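Local coordinates for hypothetical protein (Trypanosoma cruzi, PDB 1YZV) that is of unknown function but belongs to the isochorismatase family and is probably a hydrolase, at residues R11-Y16 with Q112-G117; T21-C26 with M178-D183; H87-K92 with P99-L104. One frame throughout, in Å; residues are numbered along the deposited sequence.

How the contacts relate
All three contacts reach one parallel sheet. Contacts 1 and 2 form almost a single site, their centres 5 Å apart, near the starts of the adjacent strands 20-26 and 110-118. They are joined by probable hydrogen bonds between L13 O and K182 NZ (2.8 Å) and, through the sheet, between V114 O and F24 N (2.8 Å). Contact 3 lies on strand 87-91, its centre about 19 Å from that of contact 1 and about 20 Å from that of contact 2, which it meets where F24 CZ packs on V101 CG1 (3.9 Å). K91, in segment 87-92 but not part of the packing, forms a salt bridge with D27, probably at the active-site end of the sheet, as in relatives.

Contact 1: residues R11-Y16 with Q112-G117; sequences RLLKHY and QVVLWG
The carboxamide of Q112 reads both polar atoms of one backbone residue, K14, and so ties the chain leading into the fold to the central sheet. Its OE1 accepts the K14 N-H at 3.0 Å; the donor lies in the carbonyl plane, on a lone pair, and the bond is moderately bent (154°). Its NE2 gives a nearly straight bond to K14 O at 3.1 Å, leaving almost exactly within the plane of its own amide. With both ends gripped, rotation of the amide is fixed, and NE2 has a further partner in T21 OG1. The side chain reaches this far because CG sits between the backbone N and carbonyl carbon (chi1 65°) and the chain then runs extended.

L13 supplies the apolar half. One branch of its fork, CD2, rests against the amide carbon, 3.5 Å from Q112 CD, and also touches the aliphatic part of the same side chain. The other branch meets a methyl further along the strand, L13 CD1 lying 4.1 Å from V114 CG2, while helix 173-181 packs on both residues. K14 contributes mainly backbone: its CB passes 3.7 Å from Q112 OE1, but the long chain leads off to a salt bridge with E111. The side-chain amide thus joins the loop before strand 20-26 to strand 110-118 of the parallel sheet of the isochorismatase fold.

Contact 2: residues T21-C26 with M178-D183; sequences TAFFCC and MQLLKD
L180 sends its forked end from helix 173-181 onto the beginning of strand 20-26, where it meets two side chains on one side of the strand. The closer meeting is with T21: the L180 CD2 methyl lies 3.7 Å from T21 OG1, the two side chains crossing at a slant. This is apolar packing against a hydroxyl that is hydrogen-bonded to Q112. The second branch approaches the F23 ring near its plane, at the edge, with L180 CD1 4.1 Å from F23 CZ. Leucine and phenylalanine come from opposite directions, the ring brought toward the helix by a CG anti to the carbonyl carbon (chi1 -70°). All three residues are buried, yet the surface buried between the segments is small, about 98 Å² with both sides summed.

Such packing of a helix on the face of a parallel sheet belongs to the three-layer alpha/beta architecture of the isochorismatase family; helix 39-56 takes a share of the same face, F49 meeting the F23 ring. Past L180 the contact opens out. The helix stops as K182 turns to positive phi (71°), its N still bonded to M178 O at 2.9 Å. The K182 side chain folds back, NZ giving a hydrogen bond of 2.6 Å to Q179 O. K182 and D183 are partly exposed, and on that side a second subunit packs against them through its own Q126 and R93.

Contact 3: residues H87-K92 with P99-L104; sequences HVFSKK and PQVMPL
Two rings of strand 87-91, H87 and F89, receive the segment 99-104 in quite different ways. The F89 ring has the Q100 backbone over one face, the carbonyl carbon displaced toward the rim, and Q100 CB comes within 3.5 Å of F89 CD1. The Q100 amide does not stack: its plane stands 71° from that of the ring. At the ring's edge, near its plane, is a methyl of L104, with L104 CD2 3.8 Å from F89 CZ. The V101 methyl arrives obliquely, V101 CG2 lying 3.7 Å from F89 CD2. In the H87 ring a face is used instead: L104 CD2 sits above it, 3.9 Å from the centroid and 22° off the normal, a CH-pi contact offset toward the rim. One leucine methyl thus touches both rings, the edge of F89 and the face of H87.

The phenylalanine reaches its three partners because CG is anti to the carbonyl carbon (chi1 -53°), which carries the ring across toward the segment. A polar bridge accompanies this packing. One water accepts the S90 N-H at 3.0 Å and donates to Q100 OE1, also at 3.0 Å, linking the strand backbone to the exposed Q100.

A backbone hydrogen bond from L104 N to V101 O (2.9 Å) closes the turn 101-104 in a short, weakly bonded helical stretch. This lies in the connection from strand 87-91 to strand 110-118, which passes strands 61-68 and 20-26. Strand 61-68 flanks strand 87-91 in the sheet and supplies I64 to L104.

Contact 1: residues R11-Y16 with Q112-G117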
loop_
_atom_site.group_PDB
_atom_site.type_symbol
_atom_site.label_atom_id
_atom_site.label_comp_id
_atom_site.label_asym_id
_atom_site.label_seq_id
_atom_site.Cartn_x
_atom_site.Cartn_y
_atom_site.Cartn_z
ATOM N N ARG A 11 7.120 0.496 -17.594
ATOM C CA ARG A 11 6.461 0.800 -16.354
ATOM C C ARG A 11 6.411 2.286 -15.993
ATOM O O ARG A 11 5.417 2.737 -15.480
ATOM C CB ARG A 11 6.972 -0.053 -15.201
ATOM C CG ARG A 11 8.318 0.162 -14.826
ATOM C CD ARG A 11 8.666 -0.858 -13.784
ATOM N NE ARG A 11 8.683 -2.227 -14.310
ATOM C CZ ARG A 11 7.745 -3.147 -14.087
ATOM N NH1 ARG A 11 6.700 -2.916 -13.297
ATOM N NH2 ARG A 11 7.922 -4.351 -14.584
ATOM N N LEU A 12 7.407 3.053 -16.410
ATOM C CA LEU A 12 7.439 4.481 -16.192
ATOM C C LEU A 12 7.079 5.163 -17.501
ATOM O O LEU A 12 6.988 4.495 -18.542
ATOM C CB LEU A 12 8.834 4.894 -15.755
ATOM C CG LEU A 12 9.309 4.350 -14.391
ATOM C CD1 LEU A 12 10.739 4.708 -14.200
ATOM C CD2 LEU A 12 8.434 4.844 -13.267
ATOM N N LEU A 13 6.925 6.492 -17.462
ATOM C CA LEU A 13 6.719 7.266 -18.682
ATOM C C LEU A 13 7.894 6.999 -19.624
ATOM O O LEU A 13 9.018 6.802 -19.180
ATOM C CB LEU A 13 6.668 8.757 -18.365
ATOM C CG LEU A 13 5.434 9.230 -17.602
ATOM C CD1 LEU A 13 5.708 10.594 -17.013
ATOM C CD2 LEU A 13 4.210 9.259 -18.511
ATOM N N LYS A 14 7.598 6.891 -20.903
ATOM C CA LYS A 14 8.614 6.824 -21.948
ATOM C C LYS A 14 9.227 8.213 -22.137
ATOM O O LYS A 14 8.639 9.269 -21.744
ATOM C CB LYS A 14 7.999 6.368 -23.270
ATOM C CG LYS A 14 7.502 4.907 -23.252
ATOM C CD LYS A 14 6.969 4.445 -24.604
ATOM C CE LYS A 14 6.539 2.976 -24.565
ATOM N NZ LYS A 14 5.779 2.563 -25.797
ATOM N N HIS A 15 10.411 8.207 -22.735
ATOM C CA HIS A 15 11.097 9.415 -23.100
ATOM C C HIS A 15 10.207 10.219 -24.038
ATOM O O HIS A 15 9.479 9.634 -24.874
ATOM C CB HIS A 15 12.431 9.079 -23.788
ATOM C CG HIS A 15 13.290 10.269 -24.007
ATOM N ND1 HIS A 15 13.085 11.149 -25.053
ATOM C CD2 HIS A 15 14.320 10.770 -23.287
ATOM C CE1 HIS A 15 13.954 12.141 -24.961
ATOM N NE2 HIS A 15 14.680 11.959 -23.868
ATOM N N TYR A 16 10.249 11.545 -23.877
ATOM C CA TYR A 16 9.358 12.413 -24.590
ATOM C C TYR A 16 9.377 12.245 -26.100
ATOM O O TYR A 16 8.361 12.556 -26.760
ATOM C CB TYR A 16 9.570 13.888 -24.237
ATOM C CG TYR A 16 10.903 14.480 -24.641
ATOM C CD1 TYR A 16 11.129 14.926 -25.943
ATOM C CD2 TYR A 16 11.915 14.648 -23.705
ATOM C CE1 TYR A 16 12.369 15.458 -26.337
ATOM C CE2 TYR A 16 13.141 15.224 -24.063
ATOM C CZ TYR A 16 13.346 15.679 -25.387
ATOM O OH TYR A 16 14.587 16.195 -25.745
ATOM N N GLN A 112 0.579 8.503 -23.370
ATOM C CA GLN A 112 0.712 8.748 -21.940
ATOM C C GLN A 112 0.239 10.135 -21.540
ATOM O O GLN A 112 0.351 11.085 -22.295
ATOM C CB GLN A 112 2.135 8.472 -21.478
ATOM C CG GLN A 112 3.179 9.422 -22.080
ATOM C CD GLN A 112 4.595 8.896 -21.991
ATOM O OE1 GLN A 112 4.841 7.683 -21.791
ATOM N NE2 GLN A 112 5.567 9.829 -22.113
ATOM N N VAL A 113 -0.427 10.181 -20.386
ATOM C CA VAL A 113 -1.062 11.392 -19.866
ATOM C C VAL A 113 -0.527 11.597 -18.475
ATOM O O VAL A 113 -0.427 10.625 -17.688
ATOM C CB VAL A 113 -2.599 11.207 -19.849
ATOM C CG1 VAL A 113 -3.283 12.310 -19.017
ATOM C CG2 VAL A 113 -3.177 11.108 -21.364
ATOM N N VAL A 114 -0.075 12.814 -18.230
ATOM C CA VAL A 114 0.282 13.291 -16.921
ATOM C C VAL A 114 -0.926 14.070 -16.411
ATOM O O VAL A 114 -1.340 15.078 -17.012
ATOM C CB VAL A 114 1.534 14.185 -16.979
ATOM C CG1 VAL A 114 1.795 14.867 -15.649
ATOM C CG2 VAL A 114 2.740 13.352 -17.418
ATOM N N LEU A 115 -1.469 13.623 -15.283
ATOM C CA LEU A 115 -2.775 14.093 -14.778
ATOM C C LEU A 115 -2.655 14.667 -13.366
ATOM O O LEU A 115 -2.066 14.042 -12.475
ATOM C CB LEU A 115 -3.779 12.943 -14.774
ATOM C CG LEU A 115 -5.181 13.094 -14.123
ATOM C CD1 LEU A 115 -6.003 14.221 -14.819
ATOM C CD2 LEU A 115 -5.939 11.729 -14.207
ATOM N N TRP A 116 -3.262 15.829 -13.154
ATOM C CA TRP A 116 -3.302 16.444 -11.821
ATOM C C TRP A 116 -4.439 17.463 -11.722
ATOM O O TRP A 116 -5.052 17.789 -12.721
ATOM C CB TRP A 116 -1.944 17.115 -11.472
ATOM C CG TRP A 116 -1.690 18.381 -12.169
ATOM C CD1 TRP A 116 -1.914 19.637 -11.647
ATOM C CD2 TRP A 116 -1.488 18.579 -13.585
ATOM N NE1 TRP A 116 -1.786 20.590 -12.619
ATOM C CE2 TRP A 116 -1.459 19.990 -13.802
ATOM C CE3 TRP A 116 -1.133 17.735 -14.647
ATOM C CZ2 TRP A 116 -1.248 20.561 -15.080
ATOM C CZ3 TRP A 116 -0.910 18.309 -15.910
ATOM C CH2 TRP A 116 -0.969 19.713 -16.111
ATOM N N GLY A 117 -4.783 17.841 -10.499
ATOM C CA GLY A 117 -5.737 18.913 -10.264
ATOM C C GLY A 117 -6.766 18.584 -9.206
ATOM O O GLY A 117 -6.433 17.943 -8.166
#

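Contact 2: residues T21-C26 with M178-D183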
loop_
_atom_site.group_PDB
_atom_site.type_symbol
_atom_site.label_atom_id
_atom_site.label_comp_id
_atom_site.label_asym_id
_atom_site.label_seq_id
_atom_site.Cartn_x
_atom_site.Cartn_y
_atom_site.Cartn_z
ATOM N N THR A 21 2.979 13.106 -25.225
ATOM C CA THR A 21 2.479 13.157 -23.849
ATOM C C THR A 21 1.447 14.271 -23.711
ATOM O O THR A 21 1.674 15.366 -24.226
ATOM C CB THR A 21 3.655 13.483 -22.857
ATOM O OG1 THR A 21 4.679 12.517 -23.051
ATOM C CG2 THR A 21 3.220 13.431 -21.414
ATOM N N ALA A 22 0.301 13.976 -23.087
ATOM C CA ALA A 22 -0.731 15.009 -22.811
ATOM C C ALA A 22 -0.663 15.357 -21.339
ATOM O O ALA A 22 -0.570 14.482 -20.474
ATOM C CB ALA A 22 -2.131 14.503 -23.156
ATOM N N PHE A 23 -0.663 16.651 -21.070
ATOM C CA PHE A 23 -0.739 17.165 -19.738
ATOM C C PHE A 23 -2.199 17.556 -19.497
ATOM O O PHE A 23 -2.728 18.484 -20.121
ATOM C CB PHE A 23 0.228 18.348 -19.578
ATOM C CG PHE A 23 1.673 17.947 -19.607
ATOM C CD1 PHE A 23 2.329 17.549 -18.442
ATOM C CD2 PHE A 23 2.380 17.966 -20.792
ATOM C CE1 PHE A 23 3.617 17.100 -18.491
ATOM C CE2 PHE A 23 3.650 17.410 -20.856
ATOM C CZ PHE A 23 4.288 17.035 -19.710
ATOM N N PHE A 24 -2.845 16.810 -18.607
ATOM C CA PHE A 24 -4.247 17.049 -18.225
ATOM C C PHE A 24 -4.346 17.799 -16.905
ATOM O O PHE A 24 -4.155 17.221 -15.835
ATOM C CB PHE A 24 -5.000 15.747 -18.076
ATOM C CG PHE A 24 -5.532 15.164 -19.371
ATOM C CD1 PHE A 24 -4.936 15.418 -20.588
ATOM C CD2 PHE A 24 -6.659 14.350 -19.353
ATOM C CE1 PHE A 24 -5.487 14.931 -21.757
ATOM C CE2 PHE A 24 -7.199 13.839 -20.510
ATOM C CZ PHE A 24 -6.596 14.107 -21.719
ATOM N N CYS A 25 -4.713 19.071 -17.022
ATOM C CA CYS A 25 -4.896 19.999 -15.918
ATOM C C CYS A 25 -6.400 20.070 -15.562
ATOM O O CYS A 25 -7.197 20.695 -16.246
ATOM C CB CYS A 25 -4.385 21.365 -16.359
ATOM S SG CYS A 25 -4.510 22.687 -15.143
ATOM N N CYS A 26 -6.762 19.343 -14.533
ATOM C CA CYS A 26 -8.149 19.104 -14.148
ATOM C C CYS A 26 -8.686 20.179 -13.211
ATOM O O CYS A 26 -8.375 20.175 -12.026
ATOM C CB CYS A 26 -8.239 17.757 -13.441
ATOM S SG CYS A 26 -9.779 16.981 -13.477
ATOM N N MET A 178 11.847 14.162 -14.779
ATOM C CA MET A 178 13.094 13.417 -14.986
ATOM C C MET A 178 12.845 12.051 -15.647
ATOM O O MET A 178 13.692 11.576 -16.403
ATOM C CB MET A 178 13.840 13.282 -13.648
ATOM C CG MET A 178 14.229 14.635 -13.048
ATOM S SD MET A 178 15.401 15.488 -14.091
ATOM C CE MET A 178 14.391 16.529 -15.153
ATOM N N GLN A 179 11.631 11.507 -15.477
ATOM C CA GLN A 179 11.165 10.340 -16.266
ATOM C C GLN A 179 11.068 10.603 -17.770
ATOM O O GLN A 179 11.427 9.743 -18.593
ATOM C CB GLN A 179 9.803 9.812 -15.780
ATOM C CG GLN A 179 9.866 9.068 -14.461
ATOM C CD GLN A 179 8.458 8.854 -13.863
ATOM O OE1 GLN A 179 7.561 8.449 -14.566
ATOM N NE2 GLN A 179 8.286 9.172 -12.592
ATOM N N LEU A 180 10.587 11.781 -18.128
ATOM C CA LEU A 180 10.419 12.143 -19.530
ATOM C C LEU A 180 11.764 12.403 -20.180
ATOM O O LEU A 180 11.851 12.295 -21.376
ATOM C CB LEU A 180 9.515 13.358 -19.696
ATOM C CG LEU A 180 8.064 13.076 -19.385
ATOM C CD1 LEU A 180 7.306 14.389 -19.027
ATOM C CD2 LEU A 180 7.408 12.298 -20.559
ATOM N N LEU A 181 12.739 12.914 -19.414
ATOM C CA LEU A 181 14.063 13.250 -19.939
ATOM C C LEU A 181 15.115 12.145 -19.928
ATOM O O LEU A 181 16.004 12.144 -20.792
ATOM C CB LEU A 181 14.640 14.475 -19.241
ATOM C CG LEU A 181 14.266 15.845 -19.809
ATOM C CD1 LEU A 181 12.762 16.031 -19.986
ATOM C CD2 LEU A 181 14.757 16.814 -18.845
ATOM N N LYS A 182 15.169 11.376 -18.841
ATOM C CA LYS A 182 16.056 10.200 -18.690
ATOM C C LYS A 182 17.572 10.389 -18.521
ATOM O O LYS A 182 18.227 9.498 -17.956
ATOM C CB LYS A 182 15.784 9.115 -19.764
ATOM C CG LYS A 182 14.281 8.724 -19.758
ATOM C CD LYS A 182 13.976 7.291 -20.030
ATOM C CE LYS A 182 12.429 6.997 -19.871
ATOM N NZ LYS A 182 11.687 7.154 -18.491
ATOM N N ASP A 183 18.102 11.552 -18.875
ATOM C CA ASP A 183 19.528 11.750 -18.983
ATOM C C ASP A 183 19.814 13.273 -18.988
ATOM O O ASP A 183 19.160 14.038 -19.703
ATOM C CB ASP A 183 20.002 11.004 -20.265
ATOM C CG ASP A 183 21.511 10.947 -20.427
ATOM O OD1 ASP A 183 22.197 11.981 -20.251
ATOM O OD2 ASP A 183 21.995 9.897 -20.900
#

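Contact 3: residues H87-K92 with P99-L104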
loop_
_atom_site.group_PDB
_atom_site.type_symbol
_atom_site.label_atom_id
_atom_site.label_comp_id
_atom_site.label_asym_id
_atom_site.label_seq_id
_atom_site.Cartn_x
_atom_site.Cartn_y
_atom_site.Cartn_z
ATOM N N HIS A 87 -5.312 23.898 -24.751
ATOM C CA HIS A 87 -6.700 23.664 -25.189
ATOM C C HIS A 87 -7.592 23.631 -23.931
ATOM O O HIS A 87 -7.357 22.803 -23.022
ATOM C CB HIS A 87 -6.770 22.326 -25.907
ATOM C CG HIS A 87 -5.842 22.207 -27.077
ATOM N ND1 HIS A 87 -6.262 22.428 -28.376
ATOM C CD2 HIS A 87 -4.563 21.750 -27.168
ATOM C CE1 HIS A 87 -5.272 22.152 -29.211
ATOM N NE2 HIS A 87 -4.223 21.760 -28.505
ATOM N N VAL A 88 -8.497 24.606 -23.804
ATOM C CA VAL A 88 -9.296 24.787 -22.608
ATOM C C VAL A 88 -10.772 24.482 -22.909
ATOM O O VAL A 88 -11.309 24.961 -23.900
ATOM C CB VAL A 88 -9.161 26.196 -22.066
ATOM C CG1 VAL A 88 -9.929 26.371 -20.754
ATOM C CG2 VAL A 88 -7.692 26.567 -21.878
ATOM N N PHE A 89 -11.396 23.624 -22.112
ATOM C CA PHE A 89 -12.774 23.218 -22.379
ATOM C C PHE A 89 -13.608 23.264 -21.111
ATOM O O PHE A 89 -13.145 22.973 -20.006
ATOM C CB PHE A 89 -12.837 21.799 -22.922
ATOM C CG PHE A 89 -11.961 21.554 -24.122
ATOM C CD1 PHE A 89 -12.408 21.849 -25.388
ATOM C CD2 PHE A 89 -10.697 21.018 -23.982
ATOM C CE1 PHE A 89 -11.576 21.642 -26.491
ATOM C CE2 PHE A 89 -9.903 20.754 -25.074
ATOM C CZ PHE A 89 -10.332 21.091 -26.326
ATOM N N SER A 90 -14.887 23.529 -21.304
ATOM C CA SER A 90 -15.877 23.495 -20.234
ATOM C C SER A 90 -16.493 22.128 -20.180
ATOM O O SER A 90 -16.647 21.517 -21.205
ATOM C CB SER A 90 -16.966 24.513 -20.537
ATOM O OG SER A 90 -16.443 25.728 -20.073
ATOM N N LYS A 91 -16.837 21.653 -18.985
ATOM C CA LYS A 91 -17.562 20.379 -18.825
ATOM C C LYS A 91 -18.493 20.361 -17.596
ATOM O O LYS A 91 -18.244 21.008 -16.584
ATOM C CB LYS A 91 -16.589 19.183 -18.711
ATOM C CG LYS A 91 -15.694 19.249 -17.417
ATOM C CD LYS A 91 -14.608 18.188 -17.402
ATOM C CE LYS A 91 -13.878 18.032 -16.038
ATOM N NZ LYS A 91 -14.774 17.802 -14.851
ATOM N N LYS A 92 -19.431 19.423 -17.649
ATOM C CA LYS A 92 -20.206 18.978 -16.519
ATOM C C LYS A 92 -19.903 17.515 -16.168
ATOM O O LYS A 92 -20.118 17.124 -15.039
ATOM C CB LYS A 92 -21.690 19.166 -16.802
ATOM C CG LYS A 92 -22.036 20.665 -16.912
ATOM C CD LYS A 92 -23.492 20.917 -16.643
ATOM C CE LYS A 92 -23.840 22.405 -16.825
ATOM N NZ LYS A 92 -23.794 22.794 -18.288
ATOM N N PRO A 99 -16.289 14.811 -25.401
ATOM C CA PRO A 99 -16.112 14.741 -26.872
ATOM C C PRO A 99 -15.126 15.747 -27.497
ATOM O O PRO A 99 -14.423 15.390 -28.410
ATOM C CB PRO A 99 -17.530 14.946 -27.411
ATOM C CG PRO A 99 -18.450 14.488 -26.297
ATOM C CD PRO A 99 -17.719 14.766 -24.998
ATOM N N GLN A 100 -15.000 16.947 -26.964
ATOM C CA GLN A 100 -14.013 17.902 -27.480
ATOM C C GLN A 100 -12.539 17.564 -27.164
ATOM O O GLN A 100 -11.598 18.114 -27.782
ATOM C CB GLN A 100 -14.308 19.289 -26.927
ATOM C CG GLN A 100 -15.406 20.048 -27.685
ATOM C CD GLN A 100 -15.510 21.501 -27.229
ATOM O OE1 GLN A 100 -15.909 21.785 -26.083
ATOM N NE2 GLN A 100 -15.069 22.427 -28.092
ATOM N N VAL A 101 -12.346 16.818 -26.082
ATOM C CA VAL A 101 -11.010 16.370 -25.673
ATOM C C VAL A 101 -10.522 15.133 -26.428
ATOM O O VAL A 101 -9.341 15.024 -26.758
ATOM C CB VAL A 101 -11.003 16.101 -24.147
ATOM C CG1 VAL A 101 -9.717 15.377 -23.692
ATOM C CG2 VAL A 101 -11.195 17.418 -23.425
ATOM N N MET A 102 -11.458 14.283 -26.842
ATOM C CA MET A 102 -11.131 13.007 -27.450
ATOM C C MET A 102 -10.251 13.077 -28.704
ATOM O O MET A 102 -9.327 12.285 -28.810
ATOM C CB MET A 102 -12.420 12.201 -27.712
ATOM C CG MET A 102 -13.061 11.689 -26.443
ATOM S SD MET A 102 -12.131 10.328 -25.688
ATOM C CE MET A 102 -12.586 8.914 -26.696
ATOM N N PRO A 103 -10.487 14.037 -29.628
ATOM C CA PRO A 103 -9.598 14.170 -30.797
ATOM C C PRO A 103 -8.154 14.620 -30.477
ATOM O O PRO A 103 -7.289 14.693 -31.381
ATOM C CB PRO A 103 -10.280 15.246 -31.650
ATOM C CG PRO A 103 -11.646 15.477 -31.029
ATOM C CD PRO A 103 -11.537 15.069 -29.607
ATOM N N LEU A 104 -7.913 14.992 -29.225
ATOM C CA LEU A 104 -6.580 15.401 -28.778
ATOM C C LEU A 104 -5.773 14.265 -28.180
ATOM O O LEU A 104 -4.547 14.326 -28.188
ATOM C CB LEU A 104 -6.691 16.535 -27.753
ATOM C CG LEU A 104 -6.594 17.997 -28.211
ATOM C CD1 LEU A 104 -6.906 18.211 -29.615
ATOM C CD2 LEU A 104 -7.453 18.893 -27.323
HETATM O O HOH W 1 -15.710 24.034 -24.177
#